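Local coordinates for GDSL-like protein (Roseburia intestinalis L1-82, PDB 6HFZ) that removes acetyl groups from complex beta-mannans, acting as a two-domain carbohydrate esterase that carries an SGNH-hydrolase (GDSL-like) domain, at residues 50-54 with 55-59; 114-117 with 118-122; 142-145 with 146-149; 192-196 with 197-201; 351-354 with 355-359. All blocks are in the same frame, centred on the assembly; numbering follows the deposited sequence.

Contact 1 of 5, residues 50-54 with 55-59; sequences KPELC and YAYHV
Cys54 O collects two backbone N-H groups from the first turn of helix 55-66. His58 N donates to Cys54 O at 3.1 Å, with an N-H...O angle of 160°. The second bond, from Tyr57 N to Cys54 O at 3.2 Å, is strongly bent and weak. Cys54 tucks its sulfur in over the helix start: with chi1 at 69° the SG straddles the two backbone branches of its own CA and comes within 4.1 Å of both Ala56 CB and Tyr57 CB. Tyr57 turns back along the chain. Its ring lies beside the bent side chain of Glu52, with Glu52 CG over one face 3.9 Å from Tyr57 CE2, and the carboxylate is turned 75° from the ring plane. Beyond these residues, the ring of Tyr74 packs edge-to-face with Tyr57. Glu52 O lies over one face of the His58 ring, offset toward its rim. In the plane of that ring a water joins the two segments: it donates to Leu53 O at 2.7 Å and lies 2.9 Å from His58 NE2. Leu53 CD2 touches the same imidazole at CE1. Tyr55 N, the first amide of the helix, donates to His199 ND1 of helix 196-215. A short 3-10 turn, 51-53, thus runs into helix 55-66, with Cys54 at the N-cap position, one of the helices that flank the central sheet of the SGNH-hydrolase fold.

Contact 2 of 5, residues 114-117 with 118-122; sequences TEHF and METYE
Thr120 CG2 rests over one face of the His116 ring, nearer its rim, in a CH-pi contact 4.2 Å from the centroid, while Phe117 CE2 lies at the ring edge. His116 in turn directs its CD2 at the centre of the Phe117 ring, 3.6 Å above the plane. These side chains belong to the first turns of helix 115-129, the crossover helix of a beta-alpha-beta unit between strands 102-106 and 136-141. Both imidazole nitrogens are held from outside, ND1 by Glu337 and NE2 by Gln85. This fixes the rotation of the ring, and with a carboxylate at one end and, as modelled, an amide oxygen at the other it would probably favour a protonated imidazole. His116 CG lies opposite the backbone N (chi1 171°), which sends the ring out toward Glu337, in the chain's other domain. Glu119 extends to Thr234 and His338. Along the backbone, Met118 N bonds to Thr114 O, the N-cap residue's carbonyl, and Thr120 N to His116 O, each at 3.0 Å. The hydroxyl of Thr120 is hydrogen-bonded to Ser84 and runs alongside Phe117, its OG1 3.5 Å from Phe117 CD1.

Contact 3 of 5, residues 142-145 with 146-149; sequences NVFY and NNGA
Phe144 and Ala149 are joined by an almost perfectly straight bond, Phe144 N to Ala149 O, 2.9 Å long with an N-H...O angle of 178°. The carbonyl of the same residue, Phe144 O, accepts from Gly148 N at the same length but with a more bent geometry. The benzyl group is bordered by oxygens: Ala149 O lies in the ring plane at its edge, 3.4 Å from Phe144 CD2, and Asn146 OD1 approaches Phe144 CB at 3.4 Å from near the ring plane. A chi1 of 52° swings the Asn146 amide back beside Phe144; amide and ring planes are 77° apart. Asn147 OD1 also touches Phe144 CB, but its hydrogen bond is with Ala149 N at 3.0 Å, the donor standing above the amide plane. This is an Asx turn, and it shapes the loop that carries the chain from strand 136-141 to helix 152-161 in the SGNH-hydrolase domain. Gly148, at the tip of that turn, has a positive phi at which a side chain would collide with the carbonyl oxygen of Asn147. The Phe144 ring packs on Val109 and Leu192. With an alanine in its place, those two would probably lose that surface, and a gap would open beside Ala149 O and Asn146 OD1. Val143 CG2 presses on Gly148 O, 3.4 Å away, an oxygen that also accepts from Gln170 NE2. Further out, Asn142 binds Glu106 through ND2, and Tyr145 leans on Ile173 and Val177 of helix 173-178.

Contact 4 of 5, residues 192-196 with 197-201; sequences LHPND and AGHAL. With ACT (acetate ion), chain E.
A side-chain N-cap starts helix 196-215: Asn195 OD1 receives Gly198 N at 2.9 Å, the donor nearly in line with the amide C=O. A chi1 of 63° brings the Asn195 amide back over the helix start, while its ND2 reaches Glu186 O. The helix proper begins with His199 N on Asn195 O, 2.8 Å apart. If Asn195 were an alanine, Gly198 N would probably be left without its acceptor and Glu186 O without its donor, weakening the tie between helix start and preceding loop. Pro194 crosses His199 at about a right angle, its CB over one ring face in a CH-pi contact 4.1 Å from the centroid. Packing here is close enough that a side chain at Gly198 would clash with Pro194 CB. The cap follows closely on His193, the histidine of a DxxH sequence which, with Ser41 and Asp190, has the geometry of the catalytic triad of SGNH hydrolases. Just before Pro194 in the chain, Leu192 CG sits over the centre of the His193 ring. In the plane of that ring, His193 NE2 donates to acetate O at 2.8 Å. The ion, probably from the crystallisation liquor, is also held by Ser41 N, Gly81 N and Asn110 ND2, consistent with an oxyanion hole. His199 accepts a backbone N-H at ND1 and is hydrogen-bonded through NE2 to Ser46 O, a pairing that would suit a neutral imidazole with its proton on NE2.

Contact 5 of 5, residues 351-354 with 355-359; sequences TETH and ENDAV
His354 and Asp357 cross with their flat groups almost perpendicular, ring and carboxylate planes 79° apart. The carboxylate nevertheless takes two N-H groups from the histidine, one at each oxygen. His354 ND1 donates to Asp357 OD1 at 2.8 Å, reaching it on the syn side and only a little out of the carboxylate plane; the bond is bent, with an N-H...O angle of 139°. Asp357 OD2, in contrast, is met from well above that plane by the backbone His354 N, 2.9 Å away. Both bonds are possible because the imidazole stays beside its own backbone N, with CG opposite the carbonyl carbon (chi1 -46°). Both donors then face one side chain, fixing the rotation of the two groups. The nearby carboxylate would probably raise the affinity of the imidazole for a second proton. Thr353 comes up to the same acid, its CA 3.6 Å from Asp357 OD2, and Asn356 turns its amide back so that OD1 lies 3.5 Å from His354 CB. The backbone closes the loop in the reverse direction, Asp357 N bonding to His354 O at 3.0 Å. Pro300 and Pro302 pack on Asp357, and Glu352 makes a salt bridge with Arg317. Strand 342-352 ends in a classic beta bulge, with Thr351 and Glu352 paired to Val303. What follows is a type I beta turn, His354 to Asp357, clasped by the Asp357 carboxylate, which takes both the ring and the backbone N-H of His354, at the surface of the antiparallel beta domain on the way to strand 361-370.

From the N terminus the five contacts come in series; none nests in or crosses another, and each closes only a short local turn. Contact 1 starts helix 55-66, contact 2 the crossover helix 115-129, and contact 3 shapes the loop after strand 136-141. Contact 4 leads from the probable triad histidine into helix 196-215. It touches two of the others: contact 1 through His199, and contact 3 where Phe144 packs on Leu192. Contact 2 lies on the far side of the chain's centre from contact 1, their centres about 28 Å apart. Contact 5 stands alone in the beta domain, its centre about 38 Å from that of contact 4.

Contact 1 of 5, residues 50-54 with 55-59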
# COMPACT_ATOMS: atom_id res chain seq x y z
N LYS A 50 0.65 16.16 -14.04
CA LYS A 50 1.94 15.65 -14.46
C LYS A 50 2.59 14.94 -13.30
O LYS A 50 2.35 15.31 -12.15
CB LYS A 50 2.97 16.74 -14.77
CG LYS A 50 2.62 17.76 -15.83
CD LYS A 50 3.56 18.96 -15.81
CE LYS A 50 2.87 20.25 -16.21
NZ LYS A 50 2.05 20.07 -17.44
N PRO A 51 3.51 13.99 -13.54
CA PRO A 51 4.24 13.31 -12.47
C PRO A 51 5.00 14.23 -11.52
O PRO A 51 5.14 13.91 -10.36
CB PRO A 51 5.23 12.46 -13.26
CG PRO A 51 4.49 12.14 -14.51
CD PRO A 51 3.86 13.46 -14.88
N GLU A 52 5.48 15.38 -12.02
CA GLU A 52 6.27 16.27 -11.22
C GLU A 52 5.40 17.08 -10.24
O GLU A 52 5.95 17.77 -9.38
CB GLU A 52 7.08 17.25 -12.09
CG GLU A 52 8.10 16.57 -12.99
CD GLU A 52 7.52 15.83 -14.19
OE1 GLU A 52 6.38 16.16 -14.62
OE2 GLU A 52 8.21 14.93 -14.69
N LEU A 53 4.06 16.98 -10.32
CA LEU A 53 3.18 17.81 -9.50
C LEU A 53 2.41 16.95 -8.45
O LEU A 53 1.49 17.46 -7.82
CB LEU A 53 2.20 18.53 -10.43
CG LEU A 53 2.83 19.59 -11.34
CD1 LEU A 53 1.77 20.24 -12.21
CD2 LEU A 53 3.58 20.63 -10.52
N CYS A 54 2.77 15.67 -8.28
CA CYS A 54 2.16 14.90 -7.19
C CYS A 54 2.91 15.21 -5.89
O CYS A 54 4.02 15.73 -5.92
CB CYS A 54 2.13 13.40 -7.48
SG CYS A 54 3.73 12.56 -7.49
N TYR A 55 2.30 14.86 -4.75
CA TYR A 55 2.85 15.25 -3.44
C TYR A 55 4.24 14.62 -3.30
O TYR A 55 5.13 15.22 -2.75
CB TYR A 55 1.90 14.91 -2.29
CG TYR A 55 2.08 13.54 -1.70
CD1 TYR A 55 3.12 13.27 -0.85
CD2 TYR A 55 1.19 12.51 -1.99
CE1 TYR A 55 3.34 12.01 -0.33
CE2 TYR A 55 1.38 11.24 -1.46
CZ TYR A 55 2.48 10.98 -0.67
OH TYR A 55 2.74 9.71 -0.21
N ALA A 56 4.40 13.36 -3.76
CA ALA A 56 5.63 12.61 -3.58
C ALA A 56 6.81 13.33 -4.26
O ALA A 56 7.85 13.51 -3.67
CB ALA A 56 5.49 11.17 -4.06
N TYR A 57 6.57 13.83 -5.48
CA TYR A 57 7.65 14.51 -6.21
C TYR A 57 7.92 15.86 -5.55
O TYR A 57 9.08 16.30 -5.47
CB TYR A 57 7.29 14.55 -7.68
CG TYR A 57 8.51 14.75 -8.55
CD1 TYR A 57 9.30 13.68 -8.96
CD2 TYR A 57 8.91 16.03 -8.89
CE1 TYR A 57 10.44 13.88 -9.72
CE2 TYR A 57 10.06 16.24 -9.62
CZ TYR A 57 10.81 15.17 -10.05
OH TYR A 57 11.90 15.43 -10.83
N HIS A 58 6.88 16.51 -5.01
CA HIS A 58 7.07 17.76 -4.27
C HIS A 58 7.95 17.55 -3.05
O HIS A 58 8.82 18.37 -2.74
CB HIS A 58 5.75 18.44 -3.88
CG HIS A 58 4.97 19.13 -4.96
ND1 HIS A 58 5.50 20.16 -5.76
CD2 HIS A 58 3.68 19.03 -5.31
CE1 HIS A 58 4.54 20.62 -6.56
NE2 HIS A 58 3.41 19.97 -6.29
N VAL A 59 7.76 16.43 -2.33
CA VAL A 59 8.58 16.16 -1.18
C VAL A 59 10.01 15.87 -1.66
O VAL A 59 10.98 16.22 -0.97
CB VAL A 59 8.00 15.00 -0.37
CG1 VAL A 59 8.96 14.44 0.64
CG2 VAL A 59 6.69 15.40 0.27
O HOH W 1 0.82 20.03 -7.50

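Contact 2 of 5, residues 114-117 with 118-122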
# COMPACT_ATOMS: atom_id res chain seq x y z
N THR A 114 -9.98 -0.69 10.68
CA THR A 114 -10.40 -1.92 11.31
C THR A 114 -9.20 -2.57 11.94
O THR A 114 -8.07 -2.30 11.54
CB THR A 114 -11.07 -2.91 10.33
OG1 THR A 114 -10.10 -3.31 9.35
CG2 THR A 114 -12.34 -2.35 9.71
N GLU A 115 -9.45 -3.53 12.84
CA GLU A 115 -8.36 -4.23 13.53
C GLU A 115 -7.51 -5.05 12.56
O GLU A 115 -6.32 -5.16 12.76
CB GLU A 115 -8.91 -5.09 14.66
CG GLU A 115 -9.51 -4.22 15.75
CD GLU A 115 -8.72 -4.17 17.04
OE1 GLU A 115 -7.48 -4.46 17.02
OE2 GLU A 115 -9.36 -3.86 18.07
N HIS A 116 -8.15 -5.58 11.51
CA HIS A 116 -7.47 -6.31 10.43
C HIS A 116 -6.36 -5.43 9.81
O HIS A 116 -5.23 -5.89 9.70
CB HIS A 116 -8.49 -6.75 9.37
CG HIS A 116 -7.86 -7.31 8.15
ND1 HIS A 116 -7.29 -8.57 8.11
CD2 HIS A 116 -7.66 -6.76 6.92
CE1 HIS A 116 -6.76 -8.76 6.91
NE2 HIS A 116 -6.99 -7.68 6.16
N PHE A 117 -6.71 -4.21 9.39
CA PHE A 117 -5.75 -3.28 8.80
C PHE A 117 -4.75 -2.73 9.82
O PHE A 117 -3.60 -2.42 9.47
CB PHE A 117 -6.49 -2.24 7.95
CG PHE A 117 -7.01 -2.83 6.66
CD1 PHE A 117 -6.13 -3.25 5.67
CD2 PHE A 117 -8.37 -2.98 6.44
CE1 PHE A 117 -6.61 -3.84 4.51
CE2 PHE A 117 -8.85 -3.54 5.26
CZ PHE A 117 -7.97 -3.97 4.30
N MSE A 118 -5.14 -2.60 11.10
CA MSE A 118 -4.16 -2.28 12.13
C MSE A 118 -3.07 -3.35 12.12
O MSE A 118 -1.88 -3.03 12.21
CB MSE A 118 -4.67 -2.11 13.56
CG MSE A 118 -3.59 -1.44 14.36
SE MSE A 118 -4.29 -0.81 16.10
CE MSE A 118 -5.56 -2.29 16.41
N GLU A 119 -3.48 -4.61 11.98
CA GLU A 119 -2.54 -5.74 12.01
C GLU A 119 -1.65 -5.76 10.76
O GLU A 119 -0.43 -5.92 10.88
CB GLU A 119 -3.31 -7.05 12.20
CG GLU A 119 -2.40 -8.22 12.49
CD GLU A 119 -3.08 -9.56 12.77
OE1 GLU A 119 -4.33 -9.63 12.79
OE2 GLU A 119 -2.37 -10.55 12.94
N THR A 120 -2.25 -5.57 9.58
CA THR A 120 -1.45 -5.55 8.35
C THR A 120 -0.48 -4.36 8.36
O THR A 120 0.68 -4.49 7.96
CB THR A 120 -2.29 -5.65 7.07
OG1 THR A 120 -3.08 -4.46 6.97
CG2 THR A 120 -3.21 -6.85 7.04
N TYR A 121 -0.95 -3.16 8.72
CA TYR A 121 -0.07 -1.98 8.81
C TYR A 121 1.06 -2.18 9.82
O TYR A 121 2.19 -1.75 9.57
CB TYR A 121 -0.94 -0.79 9.17
CG TYR A 121 -0.40 0.59 8.98
CD1 TYR A 121 -0.53 1.22 7.76
CD2 TYR A 121 0.04 1.33 10.07
CE1 TYR A 121 -0.19 2.54 7.60
CE2 TYR A 121 0.40 2.65 9.92
CZ TYR A 121 0.28 3.26 8.68
OH TYR A 121 0.55 4.59 8.51
N GLU A 122 0.77 -2.83 10.97
CA GLU A 122 1.83 -3.11 11.93
C GLU A 122 2.92 -4.00 11.29
O GLU A 122 4.12 -3.71 11.45
CB GLU A 122 1.31 -3.74 13.22
CG GLU A 122 2.45 -4.00 14.18
CD GLU A 122 2.06 -4.26 15.62
OE1 GLU A 122 2.79 -3.76 16.53
OE2 GLU A 122 1.04 -4.89 15.82

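Contact 3 of 5, residues 142-145 with 146-149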
# COMPACT_ATOMS: atom_id res chain seq x y z
N ASN A 142 -3.81 10.68 4.60
CA ASN A 142 -4.75 11.42 3.75
C ASN A 142 -6.15 11.27 4.36
O ASN A 142 -6.29 10.66 5.45
CB ASN A 142 -4.63 10.94 2.31
CG ASN A 142 -3.45 11.61 1.62
OD1 ASN A 142 -3.40 12.84 1.55
ND2 ASN A 142 -2.47 10.84 1.17
N VAL A 143 -7.14 11.92 3.74
CA VAL A 143 -8.49 11.93 4.28
C VAL A 143 -9.48 11.91 3.10
O VAL A 143 -9.19 12.46 2.03
CB VAL A 143 -8.65 13.18 5.19
CG1 VAL A 143 -8.62 14.46 4.35
CG2 VAL A 143 -9.90 13.13 6.06
N PHE A 144 -10.67 11.35 3.32
CA PHE A 144 -11.79 11.45 2.42
C PHE A 144 -12.45 12.83 2.62
O PHE A 144 -12.77 13.18 3.75
CB PHE A 144 -12.80 10.34 2.73
CG PHE A 144 -12.45 9.01 2.14
CD1 PHE A 144 -12.87 8.70 0.86
CD2 PHE A 144 -11.69 8.09 2.84
CE1 PHE A 144 -12.58 7.47 0.30
CE2 PHE A 144 -11.38 6.86 2.27
CZ PHE A 144 -11.82 6.57 1.00
N TYR A 145 -12.68 13.59 1.53
CA TYR A 145 -13.21 14.97 1.66
C TYR A 145 -14.75 15.00 1.65
O TYR A 145 -15.35 16.08 1.89
CB TYR A 145 -12.57 15.89 0.62
CG TYR A 145 -11.10 16.10 0.87
CD1 TYR A 145 -10.68 16.92 1.90
CD2 TYR A 145 -10.14 15.36 0.20
CE1 TYR A 145 -9.33 17.09 2.19
CE2 TYR A 145 -8.80 15.49 0.51
CZ TYR A 145 -8.39 16.35 1.51
OH TYR A 145 -7.05 16.49 1.83
N ASN A 146 -15.39 13.88 1.32
CA ASN A 146 -16.84 13.81 1.33
C ASN A 146 -17.38 13.76 2.77
O ASN A 146 -18.47 14.30 3.03
CB ASN A 146 -17.40 12.61 0.57
CG ASN A 146 -16.78 11.31 1.01
OD1 ASN A 146 -15.57 11.19 1.04
ND2 ASN A 146 -17.59 10.32 1.35
N ASN A 147 -16.63 13.12 3.67
CA ASN A 147 -17.11 12.90 5.05
C ASN A 147 -16.06 13.07 6.16
O ASN A 147 -16.40 12.85 7.33
CB ASN A 147 -17.78 11.52 5.14
CG ASN A 147 -16.81 10.41 4.86
OD1 ASN A 147 -15.63 10.65 4.70
ND2 ASN A 147 -17.31 9.20 4.78
N GLY A 148 -14.78 13.36 5.84
CA GLY A 148 -13.77 13.52 6.87
C GLY A 148 -13.10 12.22 7.32
O GLY A 148 -12.37 12.26 8.28
N ALA A 149 -13.42 11.09 6.70
CA ALA A 149 -13.00 9.74 7.21
C ALA A 149 -11.56 9.42 6.83
O ALA A 149 -11.10 9.78 5.76
CB ALA A 149 -13.90 8.65 6.67

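Contact 4 of 5, residues 192-196 with 197-201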
# COMPACT_ATOMS: atom_id res chain seq x y z
N LEU A 192 -11.47 12.04 -3.12
CA LEU A 192 -10.43 11.13 -2.63
C LEU A 192 -9.07 11.52 -3.23
O LEU A 192 -8.11 11.75 -2.49
CB LEU A 192 -10.81 9.69 -3.00
CG LEU A 192 -9.73 8.64 -2.73
CD1 LEU A 192 -9.31 8.64 -1.26
CD2 LEU A 192 -10.20 7.25 -3.13
N HIS A 193 -9.01 11.56 -4.57
CA HIS A 193 -7.77 11.85 -5.29
C HIS A 193 -7.58 13.35 -5.45
O HIS A 193 -8.44 14.02 -6.01
CB HIS A 193 -7.74 11.19 -6.69
CG HIS A 193 -8.00 9.73 -6.59
ND1 HIS A 193 -9.25 9.18 -6.81
CD2 HIS A 193 -7.20 8.72 -6.15
CE1 HIS A 193 -9.20 7.87 -6.57
NE2 HIS A 193 -7.94 7.57 -6.14
N PRO A 194 -6.49 13.94 -4.93
CA PRO A 194 -6.20 15.38 -5.10
C PRO A 194 -5.82 15.71 -6.54
O PRO A 194 -5.25 14.89 -7.24
CB PRO A 194 -5.01 15.66 -4.18
CG PRO A 194 -4.90 14.42 -3.31
CD PRO A 194 -5.45 13.28 -4.14
N ASN A 195 -6.21 16.90 -6.97
CA ASN A 195 -5.72 17.48 -8.25
C ASN A 195 -4.38 18.15 -7.97
O ASN A 195 -3.76 17.93 -6.92
CB ASN A 195 -6.74 18.44 -8.85
CG ASN A 195 -7.03 19.64 -7.99
OD1 ASN A 195 -6.32 19.92 -7.02
ND2 ASN A 195 -8.11 20.36 -8.34
N ASP A 196 -3.88 19.00 -8.90
CA ASP A 196 -2.60 19.63 -8.68
C ASP A 196 -2.58 20.49 -7.40
O ASP A 196 -1.59 20.46 -6.63
CB ASP A 196 -2.21 20.48 -9.88
CG ASP A 196 -1.88 19.68 -11.12
OD1 ASP A 196 -1.58 18.47 -11.01
OD2 ASP A 196 -1.90 20.31 -12.20
N ALA A 197 -3.64 21.30 -7.23
CA ALA A 197 -3.78 22.20 -6.11
C ALA A 197 -3.78 21.39 -4.80
O ALA A 197 -3.11 21.76 -3.83
CB ALA A 197 -5.04 23.04 -6.22
N GLY A 198 -4.52 20.27 -4.81
CA GLY A 198 -4.60 19.40 -3.63
C GLY A 198 -3.26 18.73 -3.31
O GLY A 198 -2.87 18.67 -2.14
N HIS A 199 -2.58 18.20 -4.34
CA HIS A 199 -1.25 17.62 -4.16
C HIS A 199 -0.28 18.64 -3.57
O HIS A 199 0.56 18.27 -2.75
CB HIS A 199 -0.67 17.01 -5.46
CG HIS A 199 -1.14 15.61 -5.68
ND1 HIS A 199 -0.60 14.54 -4.99
CD2 HIS A 199 -2.14 15.10 -6.45
CE1 HIS A 199 -1.25 13.44 -5.35
NE2 HIS A 199 -2.14 13.74 -6.27
N ALA A 200 -0.33 19.90 -4.04
CA ALA A 200 0.58 20.93 -3.49
C ALA A 200 0.27 21.18 -2.01
O ALA A 200 1.21 21.29 -1.20
CB ALA A 200 0.48 22.20 -4.30
N LEU A 201 -1.01 21.19 -1.63
CA LEU A 201 -1.44 21.36 -0.19
C LEU A 201 -0.93 20.17 0.65
O LEU A 201 -0.41 20.34 1.78
CB LEU A 201 -2.96 21.44 -0.13
CG LEU A 201 -3.62 22.59 0.63
CD1 LEU A 201 -2.73 23.81 0.75
CD2 LEU A 201 -4.95 22.94 -0.01
C ACT E . -6.58 4.97 -4.07
O ACT E . -7.47 5.04 -4.97
OXT ACT E . -5.68 4.12 -4.07
CH3 ACT E . -6.56 5.92 -2.92

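Contact 5 of 5, residues 351-354 with 355-359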
# COMPACT_ATOMS: atom_id res chain seq x y z
N THR A 351 -15.82 -21.06 -12.32
CA THR A 351 -17.20 -21.58 -12.10
C THR A 351 -18.23 -20.97 -13.05
O THR A 351 -19.28 -21.61 -13.27
CB THR A 351 -17.63 -21.35 -10.64
OG1 THR A 351 -17.66 -19.95 -10.38
CG2 THR A 351 -16.71 -22.03 -9.66
N GLU A 352 -18.01 -19.75 -13.56
CA GLU A 352 -18.94 -19.10 -14.53
C GLU A 352 -18.11 -18.43 -15.64
O GLU A 352 -17.08 -17.81 -15.37
CB GLU A 352 -19.86 -18.05 -13.89
CG GLU A 352 -20.60 -18.53 -12.63
CD GLU A 352 -21.42 -17.46 -11.92
OE1 GLU A 352 -21.57 -17.54 -10.67
OE2 GLU A 352 -21.93 -16.53 -12.62
N THR A 353 -18.53 -18.64 -16.89
CA THR A 353 -17.99 -17.99 -18.07
C THR A 353 -19.15 -17.53 -18.94
O THR A 353 -20.29 -17.98 -18.74
CB THR A 353 -17.06 -18.89 -18.89
OG1 THR A 353 -17.78 -20.05 -19.36
CG2 THR A 353 -15.82 -19.24 -18.10
N HIS A 354 -18.84 -16.63 -19.88
CA HIS A 354 -19.79 -16.08 -20.78
C HIS A 354 -19.20 -16.10 -22.18
O HIS A 354 -18.01 -15.85 -22.36
CB HIS A 354 -20.22 -14.66 -20.37
CG HIS A 354 -20.53 -14.52 -18.92
ND1 HIS A 354 -19.54 -14.29 -17.98
CD2 HIS A 354 -21.70 -14.59 -18.24
CE1 HIS A 354 -20.10 -14.19 -16.79
NE2 HIS A 354 -21.41 -14.37 -16.92
N GLU A 355 -20.06 -16.39 -23.18
CA GLU A 355 -19.61 -16.51 -24.56
C GLU A 355 -18.87 -15.22 -24.96
O GLU A 355 -17.84 -15.26 -25.65
CB GLU A 355 -20.81 -16.80 -25.46
CG GLU A 355 -20.56 -17.94 -26.44
CD GLU A 355 -19.38 -17.73 -27.38
OE1 GLU A 355 -18.66 -18.71 -27.64
OE2 GLU A 355 -19.19 -16.58 -27.85
N ASN A 356 -19.39 -14.09 -24.48
CA ASN A 356 -18.91 -12.76 -24.84
C ASN A 356 -17.96 -12.18 -23.77
O ASN A 356 -17.89 -10.97 -23.62
CB ASN A 356 -20.10 -11.82 -25.06
CG ASN A 356 -21.03 -11.68 -23.87
OD1 ASN A 356 -21.22 -12.62 -23.09
ND2 ASN A 356 -21.63 -10.50 -23.72
N ASP A 357 -17.23 -13.01 -23.01
CA ASP A 357 -16.34 -12.47 -21.95
C ASP A 357 -15.30 -11.54 -22.60
O ASP A 357 -14.68 -11.91 -23.58
CB ASP A 357 -15.65 -13.58 -21.15
CG ASP A 357 -16.48 -14.09 -19.98
OD1 ASP A 357 -17.36 -13.34 -19.49
OD2 ASP A 357 -16.27 -15.23 -19.57
N ALA A 358 -15.15 -10.32 -22.04
CA ALA A 358 -14.24 -9.27 -22.61
C ALA A 358 -12.78 -9.58 -22.30
O ALA A 358 -11.84 -9.19 -23.01
CB ALA A 358 -14.64 -7.92 -22.04
N VAL A 359 -12.58 -10.26 -21.16
CA VAL A 359 -11.27 -10.56 -20.65
C VAL A 359 -11.32 -11.93 -19.97
O VAL A 359 -12.36 -12.37 -19.48
CB VAL A 359 -10.79 -9.52 -19.61
CG1 VAL A 359 -10.61 -8.13 -20.19
CG2 VAL A 359 -11.69 -9.48 -18.38